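Local coordinates for recombination protein uvsY (Enterobacteria phage T4, PDB 4ZWS), which promotes assembly of UvsX recombinase filaments on single-stranded DNA, helping UvsX displace the bound gp32 protein during viral DNA synthesis and recombination, at residues A[11-16]-A[29-34]; A[23-28]-A[122-127]; A[40-45]-A[101-106]; A[58-63]-A[90-95]. All coordinates share one frame; numbering follows the deposited sequence.

Contact 1: A[11-16]-A[29-34]; sequences KKDVFI and VMLYSK
D13 meets K34 and L31 across this contact, and the charges come first. K34 NZ donates to D13 OD2 in a salt bridge, the two side chains reaching out to meet head-on; the modelled separation is so short that, at this resolution, its exact value is doubtful. The lysine leaves its helix with CG anti to the backbone N (chi1 -164°), and bends at chi2 and chi3 turn the amine onto the carboxylate. On the other oxygen, K12 NZ makes a weak hydrogen bond with D13 OD1 at 3.3 Å. One aspartate is therefore held between two lysines whose NZ atoms, on K12 and K34, stand 5.1 Å apart, and its negative charge would be expected to offset both. W35 NE1 also donates to D13 OD2, and K34 NZ has a second acid partner in E9, so the network runs further along both helices.

Here the short N-terminal helix 3-14 packs against the long helix 21-64, with helix 91-135 as the third member of the bundle. R120 of helix 91-135 donates to the carbonyls of V14 and F15, where the chain turns back toward helix 21-64.

The apolar part belongs to L31. Its CD2 rests against D13 CG at 3.6 Å, while L31 CD1 reaches the backbone D13 O at 3.5 Å, and the same leucine touches I117 and R120. K11 and V14 pack on M30 of a neighbouring subunit, and I16 on A26 of the same subunit.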
# COMPACT_ATOMS: atom_id res chain seq x y z
N LYS A 11 7.27 -16.19 -24.61
CA LYS A 11 7.13 -17.63 -24.42
C LYS A 11 8.34 -18.36 -24.96
O LYS A 11 8.86 -19.27 -24.33
CB LYS A 11 5.87 -18.15 -25.12
CG LYS A 11 5.62 -19.63 -24.91
CD LYS A 11 4.62 -20.13 -25.93
CE LYS A 11 3.87 -21.34 -25.43
NZ LYS A 11 2.93 -21.85 -26.46
N LYS A 12 8.81 -17.91 -26.11
CA LYS A 12 10.00 -18.46 -26.72
C LYS A 12 11.22 -18.12 -25.87
O LYS A 12 12.07 -18.97 -25.62
CB LYS A 12 10.11 -17.96 -28.17
CG LYS A 12 11.35 -18.35 -28.93
CD LYS A 12 11.32 -17.74 -30.33
CE LYS A 12 11.09 -16.21 -30.32
NZ LYS A 12 12.11 -15.37 -29.61
N ASP A 13 11.29 -16.88 -25.38
CA ASP A 13 12.45 -16.36 -24.65
C ASP A 13 12.74 -17.04 -23.31
O ASP A 13 13.90 -17.24 -22.95
CB ASP A 13 12.29 -14.87 -24.38
CG ASP A 13 12.61 -14.00 -25.59
OD1 ASP A 13 13.18 -14.52 -26.57
OD2 ASP A 13 12.25 -12.80 -25.55
N VAL A 14 11.69 -17.36 -22.56
CA VAL A 14 11.85 -17.84 -21.19
C VAL A 14 12.20 -19.32 -21.09
O VAL A 14 12.58 -19.79 -20.02
CB VAL A 14 10.58 -17.57 -20.34
CG1 VAL A 14 10.30 -16.09 -20.28
CG2 VAL A 14 9.39 -18.30 -20.90
N PHE A 15 12.09 -20.04 -22.21
CA PHE A 15 12.46 -21.45 -22.23
C PHE A 15 13.90 -21.60 -21.76
O PHE A 15 14.75 -20.78 -22.07
CB PHE A 15 12.28 -22.04 -23.64
CG PHE A 15 12.63 -23.49 -23.72
CD1 PHE A 15 11.75 -24.46 -23.27
CD2 PHE A 15 13.85 -23.90 -24.25
CE1 PHE A 15 12.07 -25.82 -23.33
CE2 PHE A 15 14.19 -25.26 -24.31
CZ PHE A 15 13.29 -26.22 -23.86
N ILE A 16 14.16 -22.63 -20.96
CA ILE A 16 15.52 -22.85 -20.46
C ILE A 16 16.11 -24.15 -20.99
O ILE A 16 15.55 -25.22 -20.79
CB ILE A 16 15.56 -22.90 -18.93
CG1 ILE A 16 14.97 -21.62 -18.34
CG2 ILE A 16 16.97 -23.14 -18.46
CD1 ILE A 16 14.84 -21.64 -16.83
N VAL A 29 20.62 -11.91 -19.23
CA VAL A 29 20.91 -10.49 -19.08
C VAL A 29 20.56 -9.72 -20.34
O VAL A 29 20.02 -8.63 -20.29
CB VAL A 29 22.40 -10.27 -18.73
CG1 VAL A 29 22.66 -8.85 -18.26
CG2 VAL A 29 22.84 -11.31 -17.71
N MET A 30 20.84 -10.34 -21.47
CA MET A 30 20.55 -9.75 -22.76
C MET A 30 19.04 -9.67 -22.94
O MET A 30 18.52 -8.66 -23.43
CB MET A 30 21.21 -10.55 -23.88
CG MET A 30 22.57 -10.00 -24.27
SD MET A 30 23.41 -10.95 -25.56
CE MET A 30 23.86 -12.42 -24.64
N LEU A 31 18.34 -10.72 -22.53
CA LEU A 31 16.88 -10.73 -22.62
C LEU A 31 16.25 -9.61 -21.82
O LEU A 31 15.34 -8.94 -22.29
CB LEU A 31 16.31 -12.06 -22.14
CG LEU A 31 16.52 -13.27 -23.03
CD1 LEU A 31 15.97 -14.50 -22.33
CD2 LEU A 31 15.82 -13.05 -24.34
N TYR A 32 16.76 -9.38 -20.61
CA TYR A 32 16.22 -8.34 -19.77
C TYR A 32 16.40 -7.00 -20.47
O TYR A 32 15.46 -6.22 -20.63
CB TYR A 32 16.93 -8.33 -18.43
CG TYR A 32 16.23 -7.50 -17.37
CD1 TYR A 32 16.61 -6.19 -17.15
CD2 TYR A 32 15.16 -8.01 -16.64
CE1 TYR A 32 15.99 -5.41 -16.22
CE2 TYR A 32 14.53 -7.24 -15.68
CZ TYR A 32 14.95 -5.93 -15.48
OH TYR A 32 14.36 -5.12 -14.54
N SER A 33 17.62 -6.79 -20.96
CA SER A 33 17.95 -5.60 -21.72
C SER A 33 16.99 -5.42 -22.92
O SER A 33 16.50 -4.32 -23.16
CB SER A 33 19.41 -5.68 -22.16
OG SER A 33 19.69 -4.67 -23.09
N LYS A 34 16.73 -6.51 -23.65
CA LYS A 34 15.85 -6.47 -24.83
C LYS A 34 14.46 -5.97 -24.46
O LYS A 34 13.90 -5.09 -25.12
CB LYS A 34 15.72 -7.84 -25.47
CG LYS A 34 15.16 -7.79 -26.88
CD LYS A 34 14.03 -8.76 -27.08
CE LYS A 34 14.45 -10.19 -26.97
NZ LYS A 34 13.25 -11.06 -27.04

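Contact 2: A[23-28]-A[122-127]; sequences YEAANN and FAIKHI
E24 and N28 bring the flat groups on the 23-28 side of I124, yet I124 meets neither on a face: it touches E24 CB, 3.8 Å from I124 CD1, and N28 CB, 4.5 Å from the same methyl. The E24 carboxylate turns off to D17 N and to a salt bridge with R120, while the N28 amide bonds R120 and the I117 carbonyl. Two other flat groups are covered from their own helix: N27 CB lies over one face of the Y23 ring, and F122 O over one face of the H126 ring.

The apolar contact centres on I124. With CG1 beside its backbone N (chi1 -63°), the chain carries CD1 onto the E24 peptide, where I124 CD1 sits 3.6 Å from E24 O. Its other branch, I124 CG2, lies 4.1 Å from A25 CB. No hydrogen bond crosses between the two segments.

A123 and I127 pack on A25 of a neighbouring subunit. The segment axes run nearly antiparallel, 160° apart and 9.6 Å at closest approach, as in a long antiparallel helical hairpin, the unit from which this heptameric alpha barrel is built.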
# COMPACT_ATOMS: atom_id res chain seq x y z
N TYR A 23 25.35 -20.52 -20.62
CA TYR A 23 24.92 -19.67 -21.70
C TYR A 23 23.58 -19.01 -21.36
O TYR A 23 23.41 -17.81 -21.54
CB TYR A 23 24.78 -20.47 -23.00
CG TYR A 23 24.03 -19.69 -24.04
CD1 TYR A 23 24.67 -18.75 -24.83
CD2 TYR A 23 22.65 -19.85 -24.18
CE1 TYR A 23 23.96 -18.00 -25.76
CE2 TYR A 23 21.94 -19.11 -25.10
CZ TYR A 23 22.59 -18.19 -25.89
OH TYR A 23 21.88 -17.44 -26.81
N GLU A 24 22.65 -19.79 -20.82
CA GLU A 24 21.32 -19.27 -20.55
C GLU A 24 21.40 -18.16 -19.52
O GLU A 24 20.65 -17.18 -19.59
CB GLU A 24 20.38 -20.38 -20.09
CG GLU A 24 20.06 -21.44 -21.16
CD GLU A 24 19.07 -20.96 -22.22
OE1 GLU A 24 18.23 -21.79 -22.64
OE2 GLU A 24 19.12 -19.79 -22.63
N ALA A 25 22.30 -18.32 -18.56
CA ALA A 25 22.54 -17.31 -17.54
C ALA A 25 23.02 -15.99 -18.12
O ALA A 25 22.54 -14.93 -17.74
CB ALA A 25 23.54 -17.81 -16.54
N ALA A 26 23.96 -16.07 -19.06
CA ALA A 26 24.52 -14.87 -19.69
C ALA A 26 23.49 -14.23 -20.60
O ALA A 26 23.33 -13.00 -20.61
CB ALA A 26 25.78 -15.22 -20.46
N ASN A 27 22.79 -15.05 -21.38
CA ASN A 27 21.81 -14.55 -22.32
C ASN A 27 20.60 -13.95 -21.61
O ASN A 27 19.87 -13.13 -22.18
CB ASN A 27 21.36 -15.66 -23.27
CG ASN A 27 20.54 -15.12 -24.44
OD1 ASN A 27 20.64 -13.96 -24.81
ND2 ASN A 27 19.70 -15.98 -25.01
N ASN A 28 20.37 -14.37 -20.36
CA ASN A 28 19.24 -13.87 -19.59
C ASN A 28 19.38 -12.36 -19.40
O ASN A 28 18.38 -11.63 -19.39
CB ASN A 28 19.13 -14.57 -18.25
CG ASN A 28 17.81 -14.30 -17.56
OD1 ASN A 28 16.77 -14.81 -17.96
ND2 ASN A 28 17.84 -13.46 -16.53
N PHE A 122 17.19 -16.38 -11.65
CA PHE A 122 17.29 -17.13 -10.41
C PHE A 122 16.99 -18.61 -10.60
O PHE A 122 17.66 -19.45 -9.99
CB PHE A 122 16.39 -16.53 -9.35
CG PHE A 122 16.84 -15.18 -8.89
CD1 PHE A 122 17.86 -15.07 -7.94
CD2 PHE A 122 16.25 -14.02 -9.36
CE1 PHE A 122 18.30 -13.84 -7.50
CE2 PHE A 122 16.67 -12.78 -8.92
CZ PHE A 122 17.70 -12.69 -7.99
N ALA A 123 15.99 -18.93 -11.41
CA ALA A 123 15.69 -20.33 -11.70
C ALA A 123 16.94 -21.03 -12.24
O ALA A 123 17.29 -22.13 -11.83
CB ALA A 123 14.56 -20.45 -12.68
N ILE A 124 17.63 -20.36 -13.16
CA ILE A 124 18.84 -20.92 -13.76
C ILE A 124 19.92 -21.16 -12.70
O ILE A 124 20.54 -22.22 -12.69
CB ILE A 124 19.38 -20.00 -14.86
CG1 ILE A 124 18.36 -19.91 -16.00
CG2 ILE A 124 20.73 -20.50 -15.36
CD1 ILE A 124 18.68 -18.90 -17.08
N LYS A 125 20.12 -20.18 -11.82
CA LYS A 125 21.08 -20.30 -10.73
C LYS A 125 20.70 -21.45 -9.80
O LYS A 125 21.55 -22.21 -9.37
CB LYS A 125 21.17 -18.99 -9.94
CG LYS A 125 22.13 -19.03 -8.76
CD LYS A 125 23.50 -19.50 -9.23
CE LYS A 125 24.47 -19.73 -8.08
NZ LYS A 125 25.71 -20.42 -8.56
N HIS A 126 19.42 -21.55 -9.48
CA HIS A 126 18.93 -22.58 -8.58
C HIS A 126 19.22 -23.97 -9.17
O HIS A 126 19.67 -24.87 -8.46
CB HIS A 126 17.42 -22.40 -8.34
CG HIS A 126 17.07 -21.13 -7.64
ND1 HIS A 126 15.78 -20.62 -7.61
CD2 HIS A 126 17.83 -20.26 -6.93
CE1 HIS A 126 15.77 -19.49 -6.92
NE2 HIS A 126 17.00 -19.25 -6.50
N ILE A 127 18.99 -24.12 -10.47
CA ILE A 127 19.21 -25.38 -11.17
C ILE A 127 20.69 -25.77 -11.16
O ILE A 127 21.03 -26.94 -11.00
CB ILE A 127 18.67 -25.31 -12.60
CG1 ILE A 127 17.14 -25.14 -12.57
CG2 ILE A 127 19.05 -26.55 -13.39
CD1 ILE A 127 16.52 -24.75 -13.89

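Contact 3: A[40-45]-A[101-106]; sequences SSIKKE and QYWGIL
E45 lies over W103, and its side chain can be followed outward. CB meets the rim of the indole first, E45 CB standing 3.7 Å from W103 CZ3. CG, pointing opposite the backbone N (chi1 -179°), then comes to rest over the six-membered ring: E45 CG is 3.4 Å from the W103 ring centroid and only 3° off the ring normal, a CH-pi contact. The chain bends at chi2, so E45 CD passes near W103 CZ2 at 4.2 Å and the carboxylate leaves the ring to form a salt bridge with R48 through OE1.

The opposite face of the indole is met by L106 CD1 from its own helix. At the ring edge stands I42, whose CG2 is 3.8 Å from W103 CE3. I42 reaches on past the tryptophan, CD1 meeting L106 CB at 3.8 Å, and M1 of the N-terminal tail touches both I42 and L106. The two segments are nearly antiparallel, 165° apart, on helices 21-64 and 91-135.

With no hydrogen bond across it, the contact rests on hydrocarbon and aromatic packing. Even the glutamate joins through its methylenes, while its charge is spent on an arginine of its own helix.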
# COMPACT_ATOMS: atom_id res chain seq x y z
N SER A 40 10.75 0.76 -22.87
CA SER A 40 11.19 2.12 -23.05
C SER A 40 10.55 2.72 -24.31
O SER A 40 10.11 3.88 -24.30
CB SER A 40 12.71 2.15 -23.13
OG SER A 40 13.19 3.46 -23.07
N SER A 41 10.53 1.94 -25.39
CA SER A 41 9.91 2.38 -26.64
C SER A 41 8.42 2.63 -26.52
O SER A 41 7.90 3.59 -27.06
CB SER A 41 10.12 1.34 -27.74
OG SER A 41 11.44 1.38 -28.21
N ILE A 42 7.75 1.75 -25.79
CA ILE A 42 6.33 1.85 -25.59
C ILE A 42 6.00 3.14 -24.83
O ILE A 42 5.06 3.83 -25.20
CB ILE A 42 5.79 0.59 -24.88
CG1 ILE A 42 5.95 -0.61 -25.81
CG2 ILE A 42 4.35 0.77 -24.44
CD1 ILE A 42 5.71 -1.97 -25.15
N LYS A 43 6.78 3.48 -23.81
CA LYS A 43 6.55 4.75 -23.14
C LYS A 43 6.65 5.93 -24.11
O LYS A 43 5.85 6.86 -24.07
CB LYS A 43 7.52 4.98 -21.97
CG LYS A 43 7.16 4.29 -20.66
CD LYS A 43 8.16 4.62 -19.54
CE LYS A 43 9.58 4.20 -19.88
NZ LYS A 43 10.59 4.77 -18.93
N LYS A 44 7.63 5.88 -25.01
CA LYS A 44 7.79 6.95 -25.99
C LYS A 44 6.59 7.03 -26.91
O LYS A 44 6.07 8.11 -27.18
CB LYS A 44 9.06 6.77 -26.82
CG LYS A 44 10.35 7.08 -26.07
CD LYS A 44 11.52 7.30 -27.02
CE LYS A 44 12.81 6.63 -26.52
NZ LYS A 44 12.82 5.14 -26.72
N GLU A 45 6.12 5.88 -27.36
CA GLU A 45 4.96 5.82 -28.24
C GLU A 45 3.68 6.35 -27.57
O GLU A 45 2.93 7.11 -28.18
CB GLU A 45 4.74 4.38 -28.71
CG GLU A 45 3.57 4.23 -29.66
CD GLU A 45 3.77 4.98 -30.98
OE1 GLU A 45 4.92 5.36 -31.29
OE2 GLU A 45 2.77 5.22 -31.69
N GLN A 101 -4.74 3.02 -24.71
CA GLN A 101 -4.98 2.01 -23.69
C GLN A 101 -4.31 0.70 -24.09
O GLN A 101 -3.74 0.01 -23.24
CB GLN A 101 -6.47 1.80 -23.53
CG GLN A 101 -7.26 3.02 -23.08
CD GLN A 101 -7.34 3.18 -21.61
OE1 GLN A 101 -6.43 3.73 -20.98
NE2 GLN A 101 -8.45 2.73 -21.03
N TYR A 102 -4.36 0.39 -25.39
CA TYR A 102 -3.78 -0.83 -25.93
C TYR A 102 -2.28 -0.86 -25.71
O TYR A 102 -1.72 -1.88 -25.29
CB TYR A 102 -4.05 -0.92 -27.43
CG TYR A 102 -3.61 -2.22 -28.07
CD1 TYR A 102 -2.43 -2.28 -28.81
CD2 TYR A 102 -4.35 -3.39 -27.92
CE1 TYR A 102 -2.01 -3.47 -29.40
CE2 TYR A 102 -3.94 -4.59 -28.51
CZ TYR A 102 -2.76 -4.61 -29.25
OH TYR A 102 -2.34 -5.79 -29.85
N TRP A 103 -1.63 0.26 -26.01
CA TRP A 103 -0.22 0.44 -25.74
C TRP A 103 0.08 0.36 -24.25
O TRP A 103 1.11 -0.19 -23.85
CB TRP A 103 0.23 1.74 -26.38
CG TRP A 103 0.48 1.54 -27.85
CD1 TRP A 103 -0.38 1.81 -28.87
CD2 TRP A 103 1.75 1.27 -28.46
NE1 TRP A 103 0.23 1.58 -30.08
CE2 TRP A 103 1.54 1.27 -29.86
CE3 TRP A 103 3.02 0.98 -27.97
CZ2 TRP A 103 2.56 1.00 -30.76
CZ3 TRP A 103 4.03 0.71 -28.87
CH2 TRP A 103 3.79 0.72 -30.26
N GLY A 104 -0.84 0.87 -23.44
CA GLY A 104 -0.69 0.75 -22.00
C GLY A 104 -0.66 -0.72 -21.61
O GLY A 104 0.09 -1.12 -20.72
N ILE A 105 -1.46 -1.53 -22.29
CA ILE A 105 -1.50 -2.97 -22.06
C ILE A 105 -0.17 -3.58 -22.44
O ILE A 105 0.35 -4.44 -21.73
CB ILE A 105 -2.65 -3.64 -22.83
CG1 ILE A 105 -3.98 -3.30 -22.15
CG2 ILE A 105 -2.49 -5.15 -22.79
CD1 ILE A 105 -5.20 -3.92 -22.81
N LEU A 106 0.40 -3.14 -23.56
CA LEU A 106 1.70 -3.65 -23.99
C LEU A 106 2.75 -3.29 -22.96
O LEU A 106 3.60 -4.12 -22.63
CB LEU A 106 2.10 -3.08 -25.35
CG LEU A 106 1.15 -3.34 -26.52
CD1 LEU A 106 1.75 -2.82 -27.80
CD2 LEU A 106 0.83 -4.83 -26.63

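Contact 4: A[58-63]-A[90-95]; sequences KARLDY and DKDVLK
R60 folds back rather than reaching straight out: chi2 at -49° and chi3 at -72° bend the chain so that the guanidinium lies beside D90. D90 answers by swinging its carboxylate away from its own N, into place between the arginine and the first turn of helix 91-135.

The grip is side-on, with NE and NH2 both directed at one oxygen. R60 NE donates to D90 OD1 at 2.9 Å, and R60 NH2 donates to the same D90 OD1 at 3.0 Å. That oxygen lies almost in the guanidinium plane; NH2 meets the syn lone pair of OD1, whereas NE comes from the syn side but tilted out of the carboxylate plane. NE also makes a weaker bond to OD2, and Y64 OH is a further partner of OD1. D92 plays a different part. Its OD2 stands over one guanidinium face, 3.9 Å from R60 NE, a long link made by charge alone, since the oxygen sits above the plane in which the N-H bonds lie. Lower on the arginine, R60 CG packs against V93 CG2 at 3.8 Å, the two side chains running antiparallel alongside each other.

The second oxygen of D90 serves the backbone. V93 N donates to D90 OD2 at 3.2 Å and a near-straight 163°, the oxygen taking it on its anti lone pair, and D92 N adds a weak bond to the same atom. Arginine and helix start thus share one carboxylate, which the positive side chain and the helix N-terminus would both be expected to favour as an anion. D90 is an N-cap residue, here opening helix 91-135 beside the far end of helix 21-64.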
# COMPACT_ATOMS: atom_id res chain seq x y z
N LYS A 58 -9.45 18.43 -29.04
CA LYS A 58 -9.68 19.82 -29.40
C LYS A 58 -10.47 19.91 -30.70
O LYS A 58 -11.39 20.73 -30.82
CB LYS A 58 -8.36 20.60 -29.53
CG LYS A 58 -8.57 22.11 -29.65
CD LYS A 58 -7.37 22.88 -30.17
CE LYS A 58 -7.67 24.40 -30.25
NZ LYS A 58 -8.40 24.88 -31.48
N ALA A 59 -10.13 19.07 -31.68
CA ALA A 59 -10.85 19.10 -32.94
C ALA A 59 -12.33 18.72 -32.81
O ALA A 59 -13.20 19.42 -33.34
CB ALA A 59 -10.16 18.19 -33.94
N ARG A 60 -12.61 17.65 -32.06
CA ARG A 60 -13.99 17.19 -31.88
C ARG A 60 -14.83 18.14 -31.02
O ARG A 60 -16.02 18.36 -31.29
CB ARG A 60 -14.02 15.78 -31.31
CG ARG A 60 -13.16 14.82 -32.12
CD ARG A 60 -13.46 14.93 -33.60
NE ARG A 60 -14.77 14.35 -33.90
CZ ARG A 60 -15.49 14.65 -34.97
NH1 ARG A 60 -15.04 15.54 -35.85
NH2 ARG A 60 -16.67 14.08 -35.16
N LEU A 61 -14.24 18.71 -29.97
CA LEU A 61 -14.96 19.66 -29.15
C LEU A 61 -15.37 20.86 -30.01
O LEU A 61 -16.48 21.39 -29.88
CB LEU A 61 -14.15 20.08 -27.93
CG LEU A 61 -14.85 21.02 -26.94
CD1 LEU A 61 -14.60 20.60 -25.53
CD2 LEU A 61 -14.28 22.42 -27.12
N ASP A 62 -14.49 21.28 -30.93
CA ASP A 62 -14.83 22.39 -31.81
C ASP A 62 -15.97 21.99 -32.72
O ASP A 62 -16.85 22.80 -33.02
CB ASP A 62 -13.63 22.81 -32.65
CG ASP A 62 -12.64 23.64 -31.87
OD1 ASP A 62 -11.47 23.75 -32.31
OD2 ASP A 62 -13.03 24.16 -30.80
N TYR A 63 -15.97 20.73 -33.14
CA TYR A 63 -17.01 20.20 -34.00
C TYR A 63 -18.39 20.13 -33.35
O TYR A 63 -19.37 20.54 -33.96
CB TYR A 63 -16.63 18.80 -34.49
CG TYR A 63 -17.78 18.11 -35.18
CD1 TYR A 63 -18.15 18.46 -36.48
CD2 TYR A 63 -18.52 17.12 -34.54
CE1 TYR A 63 -19.20 17.84 -37.12
CE2 TYR A 63 -19.58 16.50 -35.16
CZ TYR A 63 -19.92 16.86 -36.45
OH TYR A 63 -20.98 16.24 -37.09
N ASP A 90 -17.11 9.45 -29.40
CA ASP A 90 -16.78 9.93 -30.73
C ASP A 90 -15.80 9.01 -31.46
O ASP A 90 -14.84 8.54 -30.86
CB ASP A 90 -16.20 11.34 -30.63
CG ASP A 90 -15.82 11.91 -31.96
OD1 ASP A 90 -16.69 12.53 -32.60
OD2 ASP A 90 -14.65 11.74 -32.36
N LYS A 91 -16.05 8.75 -32.74
CA LYS A 91 -15.24 7.81 -33.52
C LYS A 91 -13.76 8.12 -33.38
O LYS A 91 -12.96 7.24 -33.04
CB LYS A 91 -15.64 7.83 -35.00
N ASP A 92 -13.39 9.36 -33.65
CA ASP A 92 -11.98 9.75 -33.60
C ASP A 92 -11.36 9.73 -32.21
O ASP A 92 -10.25 9.23 -32.04
CB ASP A 92 -11.82 11.13 -34.23
CG ASP A 92 -12.15 11.11 -35.70
OD1 ASP A 92 -11.92 10.05 -36.32
OD2 ASP A 92 -12.65 12.13 -36.24
N VAL A 93 -12.07 10.25 -31.21
CA VAL A 93 -11.55 10.23 -29.85
C VAL A 93 -11.42 8.80 -29.36
O VAL A 93 -10.42 8.42 -28.72
CB VAL A 93 -12.42 11.03 -28.90
CG1 VAL A 93 -11.93 10.84 -27.48
CG2 VAL A 93 -12.39 12.50 -29.27
N LEU A 94 -12.42 7.99 -29.67
CA LEU A 94 -12.47 6.61 -29.22
C LEU A 94 -11.32 5.82 -29.82
O LEU A 94 -10.69 5.00 -29.14
CB LEU A 94 -13.81 5.99 -29.60
CG LEU A 94 -14.17 4.61 -29.08
CD1 LEU A 94 -13.91 4.52 -27.60
CD2 LEU A 94 -15.64 4.39 -29.37
N LYS A 95 -11.02 6.09 -31.09
CA LYS A 95 -9.95 5.36 -31.76
C LYS A 95 -8.61 5.69 -31.13
O LYS A 95 -7.83 4.79 -30.82
CB LYS A 95 -9.92 5.70 -33.25
CG LYS A 95 -8.77 5.03 -33.96
CD LYS A 95 -8.85 5.20 -35.45
CE LYS A 95 -7.76 4.38 -36.12
NZ LYS A 95 -7.86 4.46 -37.60

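Overall arrangement
All four contacts draw on helix 21-64. Contacts 2, 3 and 4 pair it with helix 91-135, nested one inside the next along the chain, while contact 1 brings helix 3-14 against it. Contact 3 sits near the middle of the chain, its centre about 22 Å from that of contact 4 and 28 Å from that of contact 2. Contacts 1 and 2 are neighbours, touching where I16 meets E24 and I124. Contact 2 is buried, while contacts 1, 3 and 4 are partly so; contacts 2 and 3 have no polar bond across them. Contacts 1 and 4, on opposite sides of the chain's centre, rely on salt-bridge networks around an aspartate.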